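Side-chain contacts in fiber protein (Human adenovirus 21, PDB 3L88), which forms the trimeric knob at the tip of the adenovirus fiber, which attaches the virion to host cells by binding the receptor CD46: residues Gln23-Thr28 / Ser56-Gln61; Val50-Val55 / Ile70-Tyr75; Tyr118-Thr123 / Ala164-Phe169; Tyr137-Ser140 / Leu145-Leu148. One frame throughout, in Å; residues are numbered along the deposited sequence.

Contact 1: residues Gln23-Thr28 / Ser56-Gln61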
loop_
_atom_site.group_PDB
_atom_site.type_symbol
_atom_site.label_atom_id
_atom_site.label_comp_id
_atom_site.label_asym_id
_atom_site.label_seq_id
_atom_site.Cartn_x
_atom_site.Cartn_y
_atom_site.Cartn_z
ATOM N N GLN C 23 -5.643 -20.072 -14.715
ATOM C CA GLN C 23 -5.444 -20.153 -16.160
ATOM C C GLN C 23 -5.296 -18.782 -16.815
ATOM O O GLN C 23 -6.270 -18.058 -17.005
ATOM C CB GLN C 23 -6.567 -20.947 -16.820
ATOM C CG GLN C 23 -6.642 -22.388 -16.356
ATOM C CD GLN C 23 -7.545 -23.236 -17.225
ATOM O OE1 GLN C 23 -8.576 -22.769 -17.704
ATOM N NE2 GLN C 23 -7.164 -24.492 -17.428
ATOM N N ILE C 24 -4.061 -18.445 -17.170
ATOM C CA ILE C 24 -3.750 -17.166 -17.788
ATOM C C ILE C 24 -4.183 -17.133 -19.254
ATOM O O ILE C 24 -4.844 -16.194 -19.692
ATOM C CB ILE C 24 -2.243 -16.861 -17.683
ATOM C CG1 ILE C 24 -1.862 -16.621 -16.219
ATOM C CG2 ILE C 24 -1.861 -15.686 -18.580
ATOM C CD1 ILE C 24 -0.381 -16.765 -15.936
ATOM N N VAL C 25 -3.815 -18.166 -20.005
ATOM C CA VAL C 25 -4.229 -18.285 -21.400
ATOM C C VAL C 25 -5.593 -18.951 -21.486
ATOM O O VAL C 25 -5.726 -20.142 -21.217
ATOM C CB VAL C 25 -3.212 -19.094 -22.224
ATOM C CG1 VAL C 25 -3.749 -19.363 -23.629
ATOM C CG2 VAL C 25 -1.879 -18.361 -22.280
ATOM N N GLU C 26 -6.600 -18.173 -21.871
ATOM C CA GLU C 26 -7.991 -18.615 -21.821
ATOM C C GLU C 26 -8.189 -20.085 -22.197
ATOM O O GLU C 26 -8.775 -20.847 -21.437
ATOM C CB GLU C 26 -8.863 -17.726 -22.710
ATOM C CG GLU C 26 -10.261 -17.496 -22.171
ATOM C CD GLU C 26 -10.262 -16.613 -20.941
ATOM O OE1 GLU C 26 -9.479 -15.638 -20.914
ATOM O OE2 GLU C 26 -11.038 -16.898 -20.000
ATOM N N ASN C 27 -7.693 -20.477 -23.367
ATOM C CA ASN C 27 -8.084 -21.743 -23.983
ATOM C C ASN C 27 -7.081 -22.875 -23.780
ATOM O O ASN C 27 -6.977 -23.783 -24.602
ATOM C CB ASN C 27 -8.365 -21.548 -25.478
ATOM C CG ASN C 27 -7.097 -21.520 -26.317
ATOM O OD1 ASN C 27 -7.150 -21.651 -27.540
ATOM N ND2 ASN C 27 -5.951 -21.363 -25.662
ATOM N N THR C 28 -6.351 -22.812 -22.673
ATOM C CA THR C 28 -5.354 -23.816 -22.320
ATOM C C THR C 28 -6.011 -25.042 -21.686
ATOM O O THR C 28 -7.092 -24.945 -21.107
ATOM C CB THR C 28 -4.346 -23.224 -21.327
ATOM O OG1 THR C 28 -3.397 -24.222 -20.938
ATOM C CG2 THR C 28 -5.068 -22.715 -20.093
ATOM N N SER C 56 3.572 -22.315 -17.464
ATOM C CA SER C 56 3.734 -22.828 -18.817
ATOM C C SER C 56 4.746 -22.007 -19.604
ATOM O O SER C 56 5.035 -20.866 -19.256
ATOM C CB SER C 56 2.389 -22.848 -19.550
ATOM O OG SER C 56 2.096 -21.575 -20.107
ATOM N N ASP C 57 5.272 -22.595 -20.672
ATOM C CA ASP C 57 6.209 -21.911 -21.555
ATOM C C ASP C 57 5.591 -20.675 -22.199
ATOM O O ASP C 57 6.264 -19.667 -22.398
ATOM C CB ASP C 57 6.710 -22.866 -22.642
ATOM C CG ASP C 57 7.786 -23.807 -22.143
ATOM O OD1 ASP C 57 8.046 -23.822 -20.922
ATOM O OD2 ASP C 57 8.383 -24.526 -22.972
ATOM N N THR C 58 4.311 -20.761 -22.541
ATOM C CA THR C 58 3.626 -19.649 -23.188
ATOM C C THR C 58 3.572 -18.434 -22.268
ATOM O O THR C 58 3.889 -17.313 -22.677
ATOM C CB THR C 58 2.199 -20.036 -23.603
ATOM O OG1 THR C 58 2.225 -21.297 -24.277
ATOM C CG2 THR C 58 1.614 -18.987 -24.526
ATOM N N VAL C 59 3.168 -18.666 -21.021
ATOM C CA VAL C 59 3.130 -17.610 -20.019
ATOM C C VAL C 59 4.523 -17.019 -19.831
ATOM O O VAL C 59 4.698 -15.801 -19.840
ATOM C CB VAL C 59 2.590 -18.135 -18.667
ATOM C CG1 VAL C 59 2.790 -17.111 -17.571
ATOM C CG2 VAL C 59 1.124 -18.502 -18.792
ATOM N N ASN C 60 5.518 -17.892 -19.714
ATOM C CA ASN C 60 6.881 -17.465 -19.414
ATOM C C ASN C 60 7.642 -16.948 -20.638
ATOM O O ASN C 60 8.846 -16.724 -20.582
ATOM C CB ASN C 60 7.653 -18.594 -18.728
ATOM C CG ASN C 60 7.111 -18.915 -17.344
ATOM O OD1 ASN C 60 6.622 -18.036 -16.639
ATOM N ND2 ASN C 60 7.198 -20.177 -16.950
ATOM N N GLN C 61 6.924 -16.727 -21.733
ATOM C CA GLN C 61 7.490 -16.053 -22.897
ATOM C C GLN C 61 6.761 -14.754 -23.215
ATOM O O GLN C 61 7.134 -14.038 -24.143
ATOM C CB GLN C 61 7.475 -16.976 -24.115
ATOM C CG GLN C 61 8.602 -17.994 -24.121
ATOM C CD GLN C 61 8.484 -18.990 -25.251
ATOM O OE1 GLN C 61 7.449 -19.634 -25.419
ATOM N NE2 GLN C 61 9.551 -19.131 -26.029
#
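I24 makes the main contact of the 23-28 loop, its side chain crossing that of V59 at about a right angle. Its CG1 branch lies beside the backbone N (chi1 -68°) and carries CD1 across to the valine, where it meets both methyls: I24 CD1 is 3.6 Å from V59 CG1 and 3.7 Å from V59 CG2. The second of these methyls also reaches the root of the isoleucine, with V59 CG2 3.9 Å from I24 CB. The valine fork thus straddles the isoleucine tip, and both side chains are buried. The backbone N of I24 is held by D32, whose carboxylate also takes the N of V25. At V25 the touch is lighter and nearer the surface: V25 CG2 approaches T58 CG2 at 4.2 Å, the two side chains again set nearly at right angles. From V25 to T28 the chain then folds back in a type I beta turn, and E26 forms a salt bridge with R73. On the other side, S56 shapes the segment that presents T58 and V59, since V59 N donates to S56 OG over 3.2 Å in an almost straight bond (175°). This is an ST motif, here opening a short helix-like turn where two interstrand loops of the knob's beta-sandwich pack together.

Contact 2: residues Val50-Val55 / Ile70-Tyr75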
loop_
_atom_site.group_PDB
_atom_site.type_symbol
_atom_site.label_atom_id
_atom_site.label_comp_id
_atom_site.label_asym_id
_atom_site.label_seq_id
_atom_site.Cartn_x
_atom_site.Cartn_y
_atom_site.Cartn_z
ATOM N N VAL C 50 -1.611 -10.051 -3.241
ATOM C CA VAL C 50 -1.687 -10.821 -4.475
ATOM C C VAL C 50 -0.361 -10.836 -5.230
ATOM O O VAL C 50 0.262 -9.794 -5.434
ATOM C CB VAL C 50 -2.824 -10.307 -5.396
ATOM C CG1 VAL C 50 -2.496 -8.927 -5.946
ATOM C CG2 VAL C 50 -3.088 -11.290 -6.524
ATOM N N SER C 51 0.064 -12.028 -5.641
ATOM C CA SER C 51 1.214 -12.176 -6.529
ATOM C C SER C 51 1.061 -13.392 -7.440
ATOM O O SER C 51 0.387 -14.366 -7.089
ATOM C CB SER C 51 2.515 -12.273 -5.720
ATOM O OG SER C 51 2.605 -13.507 -5.031
ATOM N N LEU C 52 1.729 -13.348 -8.587
ATOM C CA LEU C 52 1.551 -14.361 -9.620
ATOM C C LEU C 52 2.882 -14.956 -10.088
ATOM O O LEU C 52 3.851 -14.234 -10.317
ATOM C CB LEU C 52 0.791 -13.761 -10.808
ATOM C CG LEU C 52 0.454 -14.657 -12.004
ATOM C CD1 LEU C 52 -0.544 -15.745 -11.620
ATOM C CD2 LEU C 52 -0.080 -13.809 -13.148
ATOM N N VAL C 53 2.915 -16.277 -10.239
ATOM C CA VAL C 53 4.053 -16.956 -10.856
ATOM C C VAL C 53 3.612 -17.781 -12.067
ATOM O O VAL C 53 2.671 -18.569 -11.973
ATOM C CB VAL C 53 4.756 -17.889 -9.850
ATOM C CG1 VAL C 53 5.939 -18.591 -10.507
ATOM C CG2 VAL C 53 5.199 -17.108 -8.626
ATOM N N GLY C 54 4.288 -17.592 -13.197
ATOM C CA GLY C 54 3.942 -18.296 -14.430
ATOM C C GLY C 54 4.498 -19.709 -14.474
ATOM O O GLY C 54 5.582 -19.973 -13.953
ATOM N N VAL C 55 3.754 -20.625 -15.086
ATOM C CA VAL C 55 4.156 -22.032 -15.118
ATOM C C VAL C 55 4.485 -22.535 -16.524
ATOM O O VAL C 55 5.541 -23.120 -16.749
ATOM C CB VAL C 55 3.083 -22.943 -14.493
ATOM C CG1 VAL C 55 3.433 -24.401 -14.711
ATOM C CG2 VAL C 55 2.937 -22.645 -13.010
ATOM N N ILE C 70 -2.219 -9.687 -18.618
ATOM C CA ILE C 70 -2.694 -10.886 -17.952
ATOM C C ILE C 70 -3.925 -10.553 -17.136
ATOM O O ILE C 70 -3.911 -9.611 -16.347
ATOM C CB ILE C 70 -1.623 -11.472 -17.021
ATOM C CG1 ILE C 70 -0.458 -12.039 -17.841
ATOM C CG2 ILE C 70 -2.229 -12.536 -16.114
ATOM C CD1 ILE C 70 0.791 -12.296 -17.028
ATOM N N GLN C 71 -4.989 -11.328 -17.328
ATOM C CA GLN C 71 -6.263 -11.052 -16.673
ATOM C C GLN C 71 -6.808 -12.296 -15.990
ATOM O O GLN C 71 -7.020 -13.322 -16.634
ATOM C CB GLN C 71 -7.280 -10.528 -17.686
ATOM C CG GLN C 71 -8.454 -9.783 -17.066
ATOM C CD GLN C 71 -9.528 -9.418 -18.085
ATOM O OE1 GLN C 71 -10.299 -10.273 -18.524
ATOM N NE2 GLN C 71 -9.593 -8.141 -18.450
ATOM N N LEU C 72 -7.043 -12.198 -14.685
ATOM C CA LEU C 72 -7.696 -13.269 -13.943
ATOM C C LEU C 72 -9.024 -12.784 -13.371
ATOM O O LEU C 72 -9.056 -11.852 -12.568
ATOM C CB LEU C 72 -6.786 -13.772 -12.819
ATOM C CG LEU C 72 -5.380 -14.227 -13.224
ATOM C CD1 LEU C 72 -4.566 -14.664 -12.006
ATOM C CD2 LEU C 72 -5.458 -15.344 -14.253
ATOM N N ARG C 73 -10.117 -13.403 -13.806
ATOM C CA ARG C 73 -11.452 -13.073 -13.302
ATOM C C ARG C 73 -11.932 -14.117 -12.300
ATOM O O ARG C 73 -11.999 -15.307 -12.611
ATOM C CB ARG C 73 -12.455 -12.978 -14.453
ATOM C CG ARG C 73 -12.232 -11.800 -15.386
ATOM C CD ARG C 73 -13.209 -11.826 -16.546
ATOM N NE ARG C 73 -13.184 -13.111 -17.238
ATOM C CZ ARG C 73 -12.290 -13.446 -18.166
ATOM N NH1 ARG C 73 -11.345 -12.582 -18.522
ATOM N NH2 ARG C 73 -12.339 -14.642 -18.739
ATOM N N LEU C 74 -12.247 -13.672 -11.089
ATOM C CA LEU C 74 -12.810 -14.563 -10.088
ATOM C C LEU C 74 -14.278 -14.225 -9.867
ATOM O O LEU C 74 -14.629 -13.067 -9.659
ATOM C CB LEU C 74 -12.047 -14.461 -8.766
ATOM C CG LEU C 74 -10.517 -14.386 -8.748
ATOM C CD1 LEU C 74 -9.986 -14.964 -7.439
ATOM C CD2 LEU C 74 -9.886 -15.095 -9.930
ATOM N N TYR C 75 -15.131 -15.239 -9.929
ATOM C CA TYR C 75 -16.554 -15.063 -9.676
ATOM C C TYR C 75 -16.981 -15.909 -8.485
ATOM O O TYR C 75 -16.540 -17.051 -8.332
ATOM C CB TYR C 75 -17.371 -15.448 -10.914
ATOM C CG TYR C 75 -17.040 -14.629 -12.146
ATOM C CD1 TYR C 75 -17.473 -13.311 -12.264
ATOM C CD2 TYR C 75 -16.296 -15.172 -13.187
ATOM C CE1 TYR C 75 -17.178 -12.562 -13.382
ATOM C CE2 TYR C 75 -15.992 -14.428 -14.311
ATOM C CZ TYR C 75 -16.436 -13.123 -14.403
ATOM O OH TYR C 75 -16.148 -12.375 -15.519
#
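The hydrophobic core between the two beta-sheets of the knob sandwich is where L52, on strand 45-54, meets I70 and L72, on strand 67-76. The strands belong to different sheets, and no hydrogen bond joins their segments; even the closest pair of alpha carbons, L52 CA and I70 CA, lies 10.0 Å apart. Side chains alone bridge the gap. The leucine has its CG anti to the backbone N (chi1 -178°), a setting that carries CG toward the opposing sheet, where the two methyls find different partners. L52 CD2 meets I70 CG2 at 3.9 Å, these side chains reaching toward each other tip to tip. The other branch leans past L72 at a slant, with L52 CD1 4.2 Å from L72 CD1. I70 and L72 are two apart on their strand and so present the same inward face, on which the forked end of L52 rests. All three residues are buried, and the contact is purely apolar.

Q71 and R73, alternating with them, lie on the other face of the strand, where the amide nitrogen of the glutamine, NE2, bonds E170 OE1. The backbone N of L52 bonds T188 OG1. The contact lies near the centre of the chain. Apolar side chains meeting between two facing sheets, with no hydrogen bond between them, are the hallmark of a beta-sandwich core, the fold of the adenovirus knob.

Contact 3: residues Tyr118-Thr123 / Ala164-Phe169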
loop_
_atom_site.group_PDB
_atom_site.type_symbol
_atom_site.label_atom_id
_atom_site.label_comp_id
_atom_site.label_asym_id
_atom_site.label_seq_id
_atom_site.Cartn_x
_atom_site.Cartn_y
_atom_site.Cartn_z
ATOM N N TYR C 118 -19.290 -1.215 -4.231
ATOM C CA TYR C 118 -18.893 -1.562 -5.588
ATOM C C TYR C 118 -20.008 -2.351 -6.264
ATOM O O TYR C 118 -20.000 -3.581 -6.266
ATOM C CB TYR C 118 -17.593 -2.372 -5.578
ATOM C CG TYR C 118 -16.584 -1.907 -4.547
ATOM C CD1 TYR C 118 -15.856 -0.735 -4.736
ATOM C CD2 TYR C 118 -16.377 -2.629 -3.376
ATOM C CE1 TYR C 118 -14.935 -0.301 -3.793
ATOM C CE2 TYR C 118 -15.455 -2.206 -2.429
ATOM C CZ TYR C 118 -14.736 -1.043 -2.644
ATOM O OH TYR C 118 -13.830 -0.621 -1.699
ATOM N N PRO C 119 -20.981 -1.637 -6.842
ATOM C CA PRO C 119 -22.168 -2.269 -7.399
ATOM C C PRO C 119 -21.924 -2.859 -8.784
ATOM O O PRO C 119 -20.995 -2.456 -9.479
ATOM C CB PRO C 119 -23.165 -1.112 -7.487
ATOM C CG PRO C 119 -22.316 0.100 -7.689
ATOM C CD PRO C 119 -20.991 -0.171 -7.019
ATOM N N PHE C 120 -22.759 -3.815 -9.173
ATOM C CA PHE C 120 -22.817 -4.263 -10.557
ATOM C C PHE C 120 -23.552 -3.228 -11.411
ATOM O O PHE C 120 -24.596 -2.708 -11.011
ATOM C CB PHE C 120 -23.508 -5.626 -10.646
ATOM C CG PHE C 120 -22.730 -6.750 -10.008
ATOM C CD1 PHE C 120 -21.776 -7.446 -10.728
ATOM C CD2 PHE C 120 -22.973 -7.128 -8.696
ATOM C CE1 PHE C 120 -21.080 -8.497 -10.149
ATOM C CE2 PHE C 120 -22.275 -8.174 -8.110
ATOM C CZ PHE C 120 -21.325 -8.853 -8.837
ATOM N N ASN C 121 -22.988 -2.907 -12.573
ATOM C CA ASN C 121 -23.430 -1.746 -13.340
ATOM C C ASN C 121 -24.230 -2.137 -14.567
ATOM O O ASN C 121 -24.321 -3.315 -14.908
ATOM C CB ASN C 121 -22.238 -0.878 -13.755
ATOM C CG ASN C 121 -21.345 -0.506 -12.583
ATOM O OD1 ASN C 121 -21.731 0.281 -11.717
ATOM N ND2 ASN C 121 -20.139 -1.069 -12.556
ATOM N N THR C 122 -24.807 -1.138 -15.229
ATOM C CA THR C 122 -25.586 -1.360 -16.445
ATOM C C THR C 122 -25.137 -0.413 -17.555
ATOM O O THR C 122 -25.701 -0.409 -18.650
ATOM C CB THR C 122 -27.099 -1.169 -16.195
ATOM O OG1 THR C 122 -27.339 0.135 -15.649
ATOM C CG2 THR C 122 -27.621 -2.228 -15.229
ATOM N N THR C 123 -24.127 0.397 -17.255
ATOM C CA THR C 123 -23.525 1.284 -18.242
ATOM C C THR C 123 -22.004 1.232 -18.144
ATOM O O THR C 123 -21.441 0.330 -17.519
ATOM C CB THR C 123 -23.978 2.747 -18.048
ATOM O OG1 THR C 123 -23.431 3.264 -16.828
ATOM C CG2 THR C 123 -25.499 2.840 -18.006
ATOM N N ALA C 164 -22.687 -13.553 -7.655
ATOM C CA ALA C 164 -23.094 -12.561 -6.673
ATOM C C ALA C 164 -21.988 -11.528 -6.433
ATOM O O ALA C 164 -22.266 -10.348 -6.208
ATOM C CB ALA C 164 -23.492 -13.242 -5.374
ATOM N N TYR C 165 -20.736 -11.974 -6.501
ATOM C CA TYR C 165 -19.589 -11.081 -6.344
ATOM C C TYR C 165 -18.520 -11.395 -7.380
ATOM O O TYR C 165 -18.508 -12.477 -7.960
ATOM C CB TYR C 165 -18.996 -11.206 -4.941
ATOM C CG TYR C 165 -20.024 -11.167 -3.835
ATOM C CD1 TYR C 165 -20.419 -9.963 -3.271
ATOM C CD2 TYR C 165 -20.587 -12.340 -3.342
ATOM C CE1 TYR C 165 -21.365 -9.925 -2.260
ATOM C CE2 TYR C 165 -21.531 -12.312 -2.332
ATOM C CZ TYR C 165 -21.916 -11.101 -1.796
ATOM O OH TYR C 165 -22.844 -11.073 -0.787
ATOM N N ALA C 166 -17.618 -10.448 -7.609
ATOM C CA ALA C 166 -16.533 -10.653 -8.566
ATOM C C ALA C 166 -15.291 -9.849 -8.209
ATOM O O ALA C 166 -15.390 -8.705 -7.764
ATOM C CB ALA C 166 -16.994 -10.313 -9.973
ATOM N N ILE C 167 -14.127 -10.459 -8.413
ATOM C CA ILE C 167 -12.847 -9.761 -8.313
ATOM C C ILE C 167 -12.006 -10.045 -9.556
ATOM O O ILE C 167 -11.753 -11.201 -9.902
ATOM C CB ILE C 167 -12.059 -10.205 -7.058
ATOM C CG1 ILE C 167 -12.956 -10.141 -5.815
ATOM C CG2 ILE C 167 -10.800 -9.369 -6.895
ATOM C CD1 ILE C 167 -12.257 -10.473 -4.522
ATOM N N GLN C 168 -11.582 -8.988 -10.234
ATOM C CA GLN C 168 -10.769 -9.139 -11.431
ATOM C C GLN C 168 -9.399 -8.482 -11.282
ATOM O O GLN C 168 -9.303 -7.286 -11.013
ATOM C CB GLN C 168 -11.495 -8.565 -12.644
ATOM C CG GLN C 168 -10.700 -8.659 -13.937
ATOM C CD GLN C 168 -11.361 -7.919 -15.078
ATOM O OE1 GLN C 168 -11.007 -6.780 -15.379
ATOM N NE2 GLN C 168 -12.343 -8.557 -15.708
ATOM N N PHE C 169 -8.346 -9.276 -11.462
ATOM C CA PHE C 169 -6.973 -8.772 -11.475
ATOM C C PHE C 169 -6.446 -8.654 -12.902
ATOM O O PHE C 169 -6.592 -9.575 -13.708
ATOM C CB PHE C 169 -6.055 -9.708 -10.687
ATOM C CG PHE C 169 -6.485 -9.934 -9.270
ATOM C CD1 PHE C 169 -6.150 -9.030 -8.279
ATOM C CD2 PHE C 169 -7.200 -11.066 -8.923
ATOM C CE1 PHE C 169 -6.537 -9.242 -6.967
ATOM C CE2 PHE C 169 -7.596 -11.284 -7.621
ATOM C CZ PHE C 169 -7.255 -10.375 -6.636
#
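F120 swings its ring toward Y165 and A166 with CG beside the backbone N and anti to the carbonyl carbon (chi1 -67°), while a chi2 of -87° turns the ring roughly at right angles to the CA-CB-CG plane. The ring therefore comes to the start of strand 165-174 with its far edge leading. F120 CZ lies 3.8 Å from Y165 CA, which sits at that edge, close to the ring plane. The same part of the ring passes the next peptide, where F120 CZ is 4.2 Å from A166 N in an oblique approach. A looser apolar touch follows at F120 CE1, 4.5 Å from A166 CB. The phenylalanine thus meets mainly backbone, for the side chains of A164 and Y165 point away from it. No hydrogen bond crosses between 118-123 and 164-169, so van der Waals contact carries the join.

The backbone receiving the ring is irregular: A164 and Y165 both face F76 in a classic beta bulge at the start of the regular strand. Just beyond it, A166 N is bonded to the side-chain OD1 of N155, whose ND2 in turn bonds Y118 O, so that one asparagine ties the loop to the strand beside the phenylalanine. Farther back, Y118 OH bonds Y49 OH of the third subunit, bringing this loop to the trimer interface. The 118-123 segment, in the long connection before strand 130-138, lies against the beginning of strand 165-174, which runs between strands 67-76 and 145-154 in its four-stranded antiparallel sheet.

Contact 4: residues Tyr137-Ser140 / Leu145-Leu148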
loop_
_atom_site.group_PDB
_atom_site.type_symbol
_atom_site.label_atom_id
_atom_site.label_comp_id
_atom_site.label_asym_id
_atom_site.label_seq_id
_atom_site.Cartn_x
_atom_site.Cartn_y
_atom_site.Cartn_z
ATOM N N TYR C 137 8.409 -6.466 -12.061
ATOM C CA TYR C 137 9.025 -7.696 -12.535
ATOM C C TYR C 137 10.543 -7.563 -12.519
ATOM O O TYR C 137 11.086 -6.559 -12.984
ATOM C CB TYR C 137 8.546 -8.020 -13.952
ATOM C CG TYR C 137 9.291 -9.169 -14.597
ATOM C CD1 TYR C 137 9.064 -10.479 -14.194
ATOM C CD2 TYR C 137 10.231 -8.943 -15.591
ATOM C CE1 TYR C 137 9.746 -11.531 -14.771
ATOM C CE2 TYR C 137 10.919 -9.992 -16.173
ATOM C CZ TYR C 137 10.676 -11.282 -15.752
ATOM O OH TYR C 137 11.352 -12.336 -16.311
ATOM N N MET C 138 11.219 -8.563 -11.960
ATOM C CA MET C 138 12.679 -8.613 -11.970
ATOM C C MET C 138 13.182 -9.377 -13.190
ATOM O O MET C 138 12.912 -10.565 -13.338
ATOM C CB MET C 138 13.204 -9.284 -10.698
ATOM C CG MET C 138 13.451 -8.336 -9.535
ATOM S SD MET C 138 14.261 -9.135 -8.123
ATOM C CE MET C 138 15.613 -9.968 -8.926
ATOM N N THR C 139 13.924 -8.702 -14.059
ATOM C CA THR C 139 14.472 -9.359 -15.241
ATOM C C THR C 139 15.551 -10.388 -14.872
ATOM O O THR C 139 16.267 -10.235 -13.883
ATOM C CB THR C 139 15.049 -8.346 -16.239
ATOM O OG1 THR C 139 16.201 -7.714 -15.667
ATOM C CG2 THR C 139 14.014 -7.291 -16.588
ATOM N N SER C 140 15.652 -11.447 -15.667
ATOM C CA SER C 140 16.544 -12.553 -15.348
ATOM C C SER C 140 17.991 -12.141 -15.592
ATOM O O SER C 140 18.915 -12.668 -14.961
ATOM C CB SER C 140 16.208 -13.768 -16.206
ATOM O OG SER C 140 16.539 -13.520 -17.561
ATOM N N LEU C 145 14.289 -3.697 -12.481
ATOM C CA LEU C 145 12.877 -3.667 -12.119
ATOM C C LEU C 145 12.033 -3.109 -13.258
ATOM O O LEU C 145 12.204 -1.962 -13.670
ATOM C CB LEU C 145 12.665 -2.822 -10.865
ATOM C CG LEU C 145 12.650 -3.538 -9.514
ATOM C CD1 LEU C 145 13.585 -4.737 -9.516
ATOM C CD2 LEU C 145 13.016 -2.574 -8.391
ATOM N N VAL C 146 11.117 -3.926 -13.765
ATOM C CA VAL C 146 10.179 -3.467 -14.778
ATOM C C VAL C 146 8.790 -3.271 -14.171
ATOM O O VAL C 146 8.243 -4.186 -13.549
ATOM C CB VAL C 146 10.104 -4.449 -15.967
ATOM C CG1 VAL C 146 9.056 -3.991 -16.967
ATOM C CG2 VAL C 146 11.468 -4.584 -16.634
ATOM N N PRO C 147 8.234 -2.057 -14.321
ATOM C CA PRO C 147 6.945 -1.691 -13.745
ATOM C C PRO C 147 5.795 -2.416 -14.432
ATOM O O PRO C 147 5.761 -2.509 -15.662
ATOM C CB PRO C 147 6.841 -0.182 -14.021
ATOM C CG PRO C 147 8.208 0.253 -14.470
ATOM C CD PRO C 147 8.843 -0.947 -15.072
ATOM N N LEU C 148 4.851 -2.908 -13.635
ATOM C CA LEU C 148 3.627 -3.484 -14.163
ATOM C C LEU C 148 2.415 -2.757 -13.592
ATOM O O LEU C 148 2.208 -2.736 -12.375
ATOM C CB LEU C 148 3.538 -4.966 -13.803
ATOM C CG LEU C 148 4.646 -5.872 -14.327
ATOM C CD1 LEU C 148 4.509 -7.253 -13.700
ATOM C CD2 LEU C 148 4.585 -5.950 -15.844
#
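Y137 and V146 form the hydrogen-bonded antiparallel pair at the loop end of the beta hairpin made by strands 130-138 and 145-154. Side chains then pack on both faces of this two-stranded end. On the face of M138 and L145, the next, non-hydrogen-bonded pair, the side chains lie side by side and point the same way; L145 CD1 settles against the methionine stem, 3.6 Å from M138 CG. H132 and S127 of a neighbouring subunit pack on this face, on L145 and M138 respectively. On the other face, Y137 sends its ring away from V146, with CG anti to the backbone N (chi1 171°). That leaves the tyrosine CB as a low shoulder, against which L148 CD1 rests at 4.1 Å. The ring itself goes to an edge-to-face contact with F63, and its hydroxyl bonds E180. Past the strand end, the side chains of T139 and V146 cross at about a right angle, T139 CG2 bearing on V146 CG2 at 3.7 Å. Two backbone bonds clamp the strands: Y137 N to V146 O and V146 N to Y137 O, each 2.7 Å long.

All four contacts belong to one knob domain, and contacts 1 and 2 are directly joined: E26 OE2 of contact 1 makes a salt bridge with R73 NH2 of contact 2 at 2.9 Å, and V59 CG1 packs on G54 CA at 3.5 Å. Contact 2 in turn runs into contact 3 through neighbouring strands, with probable hydrogen bonds from L74 N to I167 O and from L72 N to F169 O, both 2.8 Å. Contact 4 reaches the same sheet but touches none of the others; its centre is about 30 Å from that of contact 3, on the opposite side of the chain's centre. Contacts 2, 3 and 4 also include residues that meet neighbouring subunits.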